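Putative alpha KG dependent 2,4-D dioxygenase (Burkholderia xenovorans, PDB 5J92) probably acts as an iron(II)-dependent dioxygenase that uses 2-oxoglutarate as co-substrate. Local coordinates at residues A[58-71]-A[131-143]. Residues are numbered along the deposited sequence; the frame is centred on the assembly and turned at random. Where two conformers were deposited one is given.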
ATOM      1  N   ILE A  58      -5.656 -35.598  -5.799  1.00 30.04           N
ATOM      2  CA  ILE A  58      -4.381 -36.292  -5.648  1.00 31.72           C
ATOM      3  C   ILE A  58      -3.873 -36.161  -4.215  1.00 33.16           C
ATOM      4  O   ILE A  58      -4.153 -35.178  -3.523  1.00 34.24           O
ATOM      5  CB  ILE A  58      -3.339 -35.747  -6.640  1.00 29.20           C
ATOM      6  CG1 ILE A  58      -3.090 -34.262  -6.367  1.00 26.81           C
ATOM      7  CG2 ILE A  58      -3.833 -35.941  -8.066  1.00 27.69           C
ATOM      8  CD1 ILE A  58      -2.036 -33.666  -7.221  1.00 25.85           C
ATOM      9  N   ASP A  59      -3.114 -37.159  -3.769  1.00 35.36           N
ATOM     10  CA  ASP A  59      -2.536 -37.078  -2.434  1.00 38.75           C
ATOM     11  C   ASP A  59      -1.220 -36.289  -2.462  1.00 35.60           C
ATOM     12  O   ASP A  59      -0.770 -35.803  -3.504  1.00 32.33           O
ATOM     13  CB  ASP A  59      -2.339 -38.470  -1.827  1.00 44.13           C
ATOM     14  CG  ASP A  59      -1.393 -39.363  -2.630  1.00 46.67           C
ATOM     15  OD1 ASP A  59      -0.522 -38.858  -3.376  1.00 45.48           O
ATOM     16  OD2 ASP A  59      -1.506 -40.598  -2.480  1.00 48.63           O
ATOM     17  N   ASP A  60      -0.592 -36.162  -1.288  1.00 33.23           N
ATOM     18  CA  ASP A  60       0.592 -35.316  -1.167  1.00 32.95           C
ATOM     19  C   ASP A  60       1.782 -35.893  -1.925  1.00 33.83           C
ATOM     20  O   ASP A  60       2.574 -35.143  -2.505  1.00 33.65           O
ATOM     21  CB  ASP A  60       0.944 -35.114   0.307  1.00 34.05           C
ATOM     22  CG  ASP A  60      -0.025 -34.189   0.997  1.00 42.29           C
ATOM     23  OD1 ASP A  60      -0.793 -33.509   0.287  1.00 40.70           O
ATOM     24  OD2 ASP A  60       0.000 -34.104   2.237  1.00 44.97           O
ATOM     25  N   ASP A  61       1.943 -37.217  -1.916  1.00 37.04           N
ATOM     26  CA  ASP A  61       3.014 -37.813  -2.706  1.00 37.52           C
ATOM     27  C   ASP A  61       2.875 -37.438  -4.172  1.00 34.38           C
ATOM     28  O   ASP A  61       3.855 -37.054  -4.819  1.00 33.60           O
ATOM     29  CB  ASP A  61       3.012 -39.333  -2.553  1.00 39.68           C
ATOM     30  CG  ASP A  61       3.488 -39.780  -1.194  1.00 45.49           C
ATOM     31  OD1 ASP A  61       4.194 -38.984  -0.532  1.00 44.60           O
ATOM     32  OD2 ASP A  61       3.161 -40.925  -0.795  1.00 48.36           O
ATOM     33  N   GLN A  62       1.658 -37.513  -4.707  1.00 31.02           N
ATOM     34  CA  GLN A  62       1.477 -37.198  -6.118  1.00 29.30           C
ATOM     35  C   GLN A  62       1.648 -35.708  -6.375  1.00 28.33           C
ATOM     36  O   GLN A  62       2.206 -35.319  -7.407  1.00 28.51           O
ATOM     37  CB  GLN A  62       0.118 -37.710  -6.584  1.00 29.22           C
ATOM     38  CG  GLN A  62       0.041 -39.227  -6.513  1.00 35.32           C
ATOM     39  CD  GLN A  62      -1.378 -39.743  -6.510  1.00 36.77           C
ATOM     40  OE1 GLN A  62      -2.309 -39.015  -6.170  1.00 38.31           O
ATOM     41  NE2 GLN A  62      -1.549 -41.014  -6.856  1.00 35.45           N
ATOM     42  N   LEU A  63       1.217 -34.859  -5.435  1.00 26.90           N
ATOM     43  CA  LEU A  63       1.459 -33.424  -5.571  1.00 25.31           C
ATOM     44  C   LEU A  63       2.953 -33.120  -5.610  1.00 31.25           C
ATOM     45  O   LEU A  63       3.428 -32.361  -6.466  1.00 29.25           O
ATOM     46  CB  LEU A  63       0.809 -32.671  -4.415  1.00 30.46           C
ATOM     47  CG  LEU A  63       1.122 -31.177  -4.358  1.00 30.39           C
ATOM     48  CD1 LEU A  63       0.577 -30.461  -5.584  1.00 30.62           C
ATOM     49  CD2 LEU A  63       0.607 -30.556  -3.053  1.00 30.40           C
ATOM     50  N   LEU A  64       3.711 -33.709  -4.679  1.00 27.50           N
ATOM     51  CA  LEU A  64       5.153 -33.498  -4.663  1.00 32.50           C
ATOM     52  C   LEU A  64       5.805 -34.051  -5.922  1.00 31.07           C
ATOM     53  O   LEU A  64       6.732 -33.443  -6.465  1.00 31.44           O
ATOM     54  CB  LEU A  64       5.765 -34.139  -3.420  1.00 34.35           C
ATOM     55  CG  LEU A  64       5.500 -33.399  -2.112  1.00 35.53           C
ATOM     56  CD1 LEU A  64       6.065 -34.182  -0.949  1.00 35.14           C
ATOM     57  CD2 LEU A  64       6.108 -32.006  -2.159  1.00 36.50           C
ATOM     58  N   ALA A  65       5.336 -35.204  -6.400  1.00 31.20           N
ATOM     59  CA  ALA A  65       5.911 -35.786  -7.608  1.00 33.02           C
ATOM     60  C   ALA A  65       5.668 -34.897  -8.821  1.00 29.26           C
ATOM     61  O   ALA A  65       6.550 -34.736  -9.674  1.00 27.96           O
ATOM     62  CB  ALA A  65       5.330 -37.181  -7.844  1.00 35.34           C
ATOM     63  N   PHE A  66       4.474 -34.306  -8.915  1.00 26.88           N
ATOM     64  CA  PHE A  66       4.193 -33.373 -10.001  1.00 28.00           C
ATOM     65  C   PHE A  66       5.097 -32.149  -9.911  1.00 29.41           C
ATOM     66  O   PHE A  66       5.737 -31.757 -10.895  1.00 30.48           O
ATOM     67  CB  PHE A  66       2.715 -32.976  -9.972  1.00 27.14           C
ATOM     68  CG  PHE A  66       2.365 -31.842 -10.902  1.00 27.22           C
ATOM     69  CD1 PHE A  66       2.366 -32.021 -12.273  1.00 27.66           C
ATOM     70  CD2 PHE A  66       2.009 -30.607 -10.396  1.00 24.50           C
ATOM     71  CE1 PHE A  66       2.040 -30.976 -13.125  1.00 26.47           C
ATOM     72  CE2 PHE A  66       1.685 -29.560 -11.238  1.00 24.20           C
ATOM     73  CZ  PHE A  66       1.703 -29.744 -12.608  1.00 23.26           C
ATOM     74  N   ALA A  67       5.188 -31.552  -8.720  1.00 27.14           N
ATOM     75  CA  ALA A  67       6.031 -30.379  -8.538  1.00 22.86           C
ATOM     76  C   ALA A  67       7.483 -30.664  -8.914  1.00 24.11           C
ATOM     77  O   ALA A  67       8.140 -29.832  -9.549  1.00 23.71           O
ATOM     78  CB  ALA A  67       5.929 -29.903  -7.091  1.00 23.88           C
ATOM     79  N   ALA A  68       7.991 -31.849  -8.556  1.00 25.84           N
ATOM     80  CA  ALA A  68       9.390 -32.193  -8.781  1.00 31.44           C
ATOM     81  C   ALA A  68       9.753 -32.278 -10.258  1.00 32.57           C
ATOM     82  O   ALA A  68      10.944 -32.376 -10.578  1.00 28.62           O
ATOM     83  CB  ALA A  68       9.735 -33.504  -8.080  1.00 29.56           C
ATOM     84  N   GLY A  69       8.772 -32.280 -11.160  1.00 28.92           N
ATOM     85  CA  GLY A  69       9.098 -32.234 -12.572  1.00 27.87           C
ATOM     86  C   GLY A  69       9.580 -30.878 -13.065  1.00 26.94           C
ATOM     87  O   GLY A  69      10.140 -30.808 -14.163  1.00 28.98           O
ATOM     88  N   PHE A  70       9.413 -29.814 -12.274  1.00 24.95           N
ATOM     89  CA  PHE A  70       9.756 -28.468 -12.716  1.00 24.11           C
ATOM     90  C   PHE A  70      10.943 -27.856 -11.991  1.00 24.11           C
ATOM     91  O   PHE A  70      11.387 -26.768 -12.369  1.00 24.07           O
ATOM     92  CB  PHE A  70       8.537 -27.547 -12.569  1.00 23.22           C
ATOM     93  CG  PHE A  70       7.334 -28.049 -13.310  1.00 23.63           C
ATOM     94  CD1 PHE A  70       7.191 -27.805 -14.670  1.00 23.23           C
ATOM     95  CD2 PHE A  70       6.385 -28.829 -12.668  1.00 23.82           C
ATOM     96  CE1 PHE A  70       6.075 -28.279 -15.366  1.00 22.58           C
ATOM     97  CE2 PHE A  70       5.272 -29.318 -13.355  1.00 21.59           C
ATOM     98  CZ  PHE A  70       5.126 -29.048 -14.703  1.00 22.15           C
ATOM     99  N   GLY A  71      11.466 -28.514 -10.978  1.00 26.20           N
ATOM    100  CA  GLY A  71      12.631 -28.027 -10.285  1.00 25.75           C
ATOM    101  C   GLY A  71      12.840 -28.832  -9.028  1.00 26.20           C
ATOM    102  O   GLY A  71      12.011 -29.674  -8.669  1.00 27.76           O
ATOM    103  N   PRO A 131      15.972 -18.349  -4.549  1.00 23.71           N
ATOM    104  CA  PRO A 131      14.538 -18.240  -4.262  1.00 21.79           C
ATOM    105  C   PRO A 131      13.741 -19.352  -4.936  1.00 20.57           C
ATOM    106  O   PRO A 131      14.286 -20.262  -5.565  1.00 19.96           O
ATOM    107  CB  PRO A 131      14.162 -16.867  -4.841  1.00 23.96           C
ATOM    108  CG  PRO A 131      15.468 -16.187  -5.131  1.00 25.38           C
ATOM    109  CD  PRO A 131      16.416 -17.280  -5.452  1.00 26.32           C
ATOM    110  N   ALA A 132      12.419 -19.250  -4.796  1.00 18.89           N
ATOM    111  CA  ALA A 132      11.513 -20.244  -5.339  1.00 22.25           C
ATOM    112  C   ALA A 132      11.410 -20.105  -6.849  1.00 20.28           C
ATOM    113  O   ALA A 132      11.584 -19.018  -7.409  1.00 19.51           O
ATOM    114  CB  ALA A 132      10.114 -20.092  -4.733  1.00 21.55           C
ATOM    115  N   ARG A 133      11.147 -21.231  -7.509  1.00 16.94           N
ATOM    116  CA  ARG A 133      10.770 -21.193  -8.916  1.00 17.41           C
ATOM    117  C   ARG A 133       9.242 -21.207  -8.990  1.00 15.33           C
ATOM    118  O   ARG A 133       8.609 -20.161  -8.885  1.00 17.32           O
ATOM    119  CB  ARG A 133      11.388 -22.364  -9.678  1.00 20.34           C
ATOM    120  CG  ARG A 133      11.127 -22.340 -11.184  1.00 23.12           C
ATOM    121  CD  ARG A 133      11.919 -23.427 -11.892  1.00 26.96           C
ATOM    122  NE  ARG A 133      13.352 -23.131 -11.901  1.00 29.00           N
ATOM    123  CZ  ARG A 133      14.299 -23.998 -12.241  1.00 28.62           C
ATOM    124  NH1 ARG A 133      13.979 -25.237 -12.596  1.00 27.44           N
ATOM    125  NH2 ARG A 133      15.572 -23.625 -12.224  1.00 29.56           N
ATOM    126  N   TYR A 134       8.643 -22.381  -9.116  1.00 15.79           N
ATOM    127  CA  TYR A 134       7.196 -22.534  -9.079  1.00 15.46           C
ATOM    128  C   TYR A 134       6.748 -22.886  -7.669  1.00 19.52           C
ATOM    129  O   TYR A 134       7.381 -23.701  -6.988  1.00 18.93           O
ATOM    130  CB  TYR A 134       6.737 -23.630 -10.032  1.00 16.73           C
ATOM    131  CG  TYR A 134       7.067 -23.400 -11.492  1.00 20.27           C
ATOM    132  CD1 TYR A 134       6.257 -22.595 -12.280  1.00 21.36           C
ATOM    133  CD2 TYR A 134       8.181 -23.999 -12.086  1.00 20.51           C
ATOM    134  CE1 TYR A 134       6.537 -22.383 -13.614  1.00 22.62           C
ATOM    135  CE2 TYR A 134       8.478 -23.787 -13.425  1.00 22.03           C
ATOM    136  CZ  TYR A 134       7.643 -22.980 -14.185  1.00 24.12           C
ATOM    137  OH  TYR A 134       7.894 -22.753 -15.520  1.00 23.74           O
ATOM    138  N   SER A 135       5.638 -22.293  -7.248  1.00 18.91           N
ATOM    139  CA  SER A 135       4.937 -22.711  -6.044  1.00 17.00           C
ATOM    140  C   SER A 135       3.631 -23.389  -6.442  1.00 18.40           C
ATOM    141  O   SER A 135       3.067 -23.100  -7.500  1.00 18.10           O
ATOM    142  CB  SER A 135       4.668 -21.517  -5.120  1.00 18.07           C
ATOM    143  OG  SER A 135       5.885 -20.965  -4.621  1.00 19.87           O
ATOM    144  N   PHE A 136       3.166 -24.315  -5.599  1.00 17.92           N
ATOM    145  CA  PHE A 136       1.980 -25.118  -5.870  1.00 17.19           C
ATOM    146  C   PHE A 136       1.085 -25.122  -4.641  1.00 26.25           C
ATOM    147  O   PHE A 136       1.565 -25.310  -3.514  1.00 25.96           O
ATOM    148  CB  PHE A 136       2.348 -26.565  -6.234  1.00 18.19           C
ATOM    149  CG  PHE A 136       3.360 -26.688  -7.344  1.00 18.92           C
ATOM    150  CD1 PHE A 136       4.715 -26.474  -7.101  1.00 19.57           C
ATOM    151  CD2 PHE A 136       2.957 -27.038  -8.629  1.00 20.90           C
ATOM    152  CE1 PHE A 136       5.645 -26.585  -8.111  1.00 20.02           C
ATOM    153  CE2 PHE A 136       3.886 -27.152  -9.654  1.00 21.43           C
ATOM    154  CZ  PHE A 136       5.237 -26.939  -9.392  1.00 22.20           C
ATOM    155  N   LEU A 137      -0.219 -24.933  -4.863  1.00 23.26           N
ATOM    156  CA  LEU A 137      -1.220 -24.916  -3.803  1.00 20.81           C
ATOM    157  C   LEU A 137      -2.396 -25.767  -4.254  1.00 21.17           C
ATOM    158  O   LEU A 137      -2.999 -25.486  -5.293  1.00 19.54           O
ATOM    159  CB  LEU A 137      -1.698 -23.490  -3.500  1.00 22.68           C
ATOM    160  CG  LEU A 137      -1.076 -22.655  -2.380  1.00 28.29           C
ATOM    161  CD1 LEU A 137      -1.782 -21.299  -2.268  1.00 26.58           C
ATOM    162  CD2 LEU A 137      -1.087 -23.396  -1.047  1.00 32.15           C
ATOM    163  N   LEU A 138      -2.732 -26.790  -3.475  1.00 20.09           N
ATOM    164  CA  LEU A 138      -3.869 -27.657  -3.773  1.00 21.08           C
ATOM    165  C   LEU A 138      -4.920 -27.469  -2.689  1.00 27.76           C
ATOM    166  O   LEU A 138      -4.653 -27.712  -1.506  1.00 22.45           O
ATOM    167  CB  LEU A 138      -3.427 -29.117  -3.872  1.00 22.42           C
ATOM    168  CG  LEU A 138      -4.492 -30.178  -4.152  1.00 25.06           C
ATOM    169  CD1 LEU A 138      -5.234 -29.935  -5.466  1.00 24.46           C
ATOM    170  CD2 LEU A 138      -3.840 -31.533  -4.148  1.00 25.66           C
ATOM    171  N   SER A 139      -6.115 -27.044  -3.085  1.00 24.45           N
ATOM    172  CA  SER A 139      -7.162 -26.717  -2.124  0.59 25.00           C
ATOM    173  C   SER A 139      -7.946 -27.963  -1.727  1.00 27.63           C
ATOM    174  O   SER A 139      -8.376 -28.739  -2.586  1.00 27.69           O
ATOM    175  CB  SER A 139      -8.113 -25.666  -2.693  0.59 25.04           C
ATOM    176  OG  SER A 139      -8.894 -26.216  -3.734  0.59 22.28           O
ATOM    177  N   TYR A 140      -8.131 -28.142  -0.421  1.00 26.93           N
ATOM    178  CA  TYR A 140      -8.968 -29.193   0.131  1.00 32.28           C
ATOM    179  C   TYR A 140     -10.300 -28.658   0.629  1.00 32.66           C
ATOM    180  O   TYR A 140     -11.340 -29.274   0.387  1.00 32.72           O
ATOM    181  CB  TYR A 140      -8.243 -29.912   1.277  1.00 34.36           C
ATOM    182  CG  TYR A 140      -7.292 -30.993   0.813  1.00 36.84           C
ATOM    183  CD1 TYR A 140      -6.235 -30.700  -0.048  1.00 35.95           C
ATOM    184  CD2 TYR A 140      -7.460 -32.309   1.224  1.00 40.49           C
ATOM    185  CE1 TYR A 140      -5.363 -31.694  -0.474  1.00 36.97           C
ATOM    186  CE2 TYR A 140      -6.601 -33.307   0.806  1.00 41.55           C
ATOM    187  CZ  TYR A 140      -5.552 -32.996  -0.041  1.00 41.25           C
ATOM    188  OH  TYR A 140      -4.701 -34.003  -0.447  1.00 41.59           O
ATOM    189  N   ILE A 141     -10.293 -27.540   1.353  1.00 32.51           N
ATOM    190  CA  ILE A 141     -11.511 -26.953   1.910  1.00 32.98           C
ATOM    191  C   ILE A 141     -11.466 -25.455   1.639  1.00 30.34           C
ATOM    192  O   ILE A 141     -10.495 -24.789   2.012  1.00 29.25           O
ATOM    193  CB  ILE A 141     -11.664 -27.242   3.417  1.00 34.16           C
ATOM    194  CG1 ILE A 141     -11.652 -28.758   3.682  1.00 38.93           C
ATOM    195  CG2 ILE A 141     -12.945 -26.636   3.940  1.00 34.80           C
ATOM    196  CD1 ILE A 141     -11.738 -29.164   5.183  1.00 39.76           C
ATOM    197  N   VAL A 142     -12.495 -24.936   0.982  1.00 29.40           N
ATOM    198  CA  VAL A 142     -12.542 -23.550   0.514  1.00 31.81           C
ATOM    199  C   VAL A 142     -13.574 -22.795   1.350  1.00 34.01           C
ATOM    200  O   VAL A 142     -14.730 -23.223   1.406  1.00 33.35           O
ATOM    201  CB  VAL A 142     -12.904 -23.449  -0.983  1.00 32.57           C
ATOM    202  CG1 VAL A 142     -12.974 -21.986  -1.424  1.00 29.30           C
ATOM    203  CG2 VAL A 142     -11.920 -24.204  -1.833  1.00 34.21           C
ATOM    204  N   PRO A 143     -13.208 -21.684   1.984  1.00 36.87           N
ATOM    205  CA  PRO A 143     -14.210 -20.891   2.709  1.00 37.91           C
ATOM    206  C   PRO A 143     -15.165 -20.208   1.743  1.00 37.39           C
ATOM    207  O   PRO A 143     -14.827 -19.918   0.596  1.00 35.33           O
ATOM    208  CB  PRO A 143     -13.374 -19.857   3.475  1.00 36.38           C
ATOM    209  CG  PRO A 143     -11.946 -20.354   3.400  1.00 37.20           C
ATOM    210  CD  PRO A 143     -11.860 -21.113   2.107  1.00 35.76           C
TER
HETATM  211  O   HOH W   1      -2.608 -33.362  -1.629  1.00 31.20           O
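Ala67 sets its methyl group over one face of the Phe136 ring, a CH-pi contact with CB 3.7 Å from the ring centroid and a worked example of a helix resting on a sheet through a methyl group laid on an aromatic face. With CG beside its own backbone N (chi1 -53°), Phe136 slides its ring beneath the helix. There CE2 of Phe66 approaches CE2 of Phe136 to 3.6 Å, the two planes standing at 81°, and CD2 of Phe70 meets the edge of the same ring. Phe70 also turns its own edge toward the face of Tyr134, while its CB lies 3.6 Å from Tyr134 CD2; Ile38, Ile41 and Glu42 of helix 35-47 also touch Phe70. Toward the other end of the strand the packing becomes aliphatic: Leu63 reaches Phe136 and Leu138, and Ile58 CG1 touches Leu138 CD2 at 3.6 Å.

Polar contacts close both ends. Arg133, its chain bent at chi3 (-70°), donates through NH1 to Phe70 O over 3.0 Å, the acceptor lying near the guanidinium plane, and a salt bridge to Asp292 helps fix that group. At the far end one water donates to Ile58 O and Asp60 OD1 and lies unusually close to Tyr140 OH (2.5 Å from the water oxygen), so the details of that bond are doubtful; Asp60 OD1 is also hydrogen-bonded to His286 ND1, and the His286 ring stacks on Tyr140. At the start of the helix Asp59 and Gln62 form a capping box, Gln62 N donating to Asp59 OD1 and Asp59 N to Gln62 OE1.

Helix 60-67 thus runs nearly antiparallel to strand 134-139, packed on one face of the main sheet. From the opposite side of the strand Ser135 bonds to the iron ligand Asp124, as befits the double-stranded beta-helix (cupin) core of TauD/TfdA dioxygenases, with helices outside and metal within.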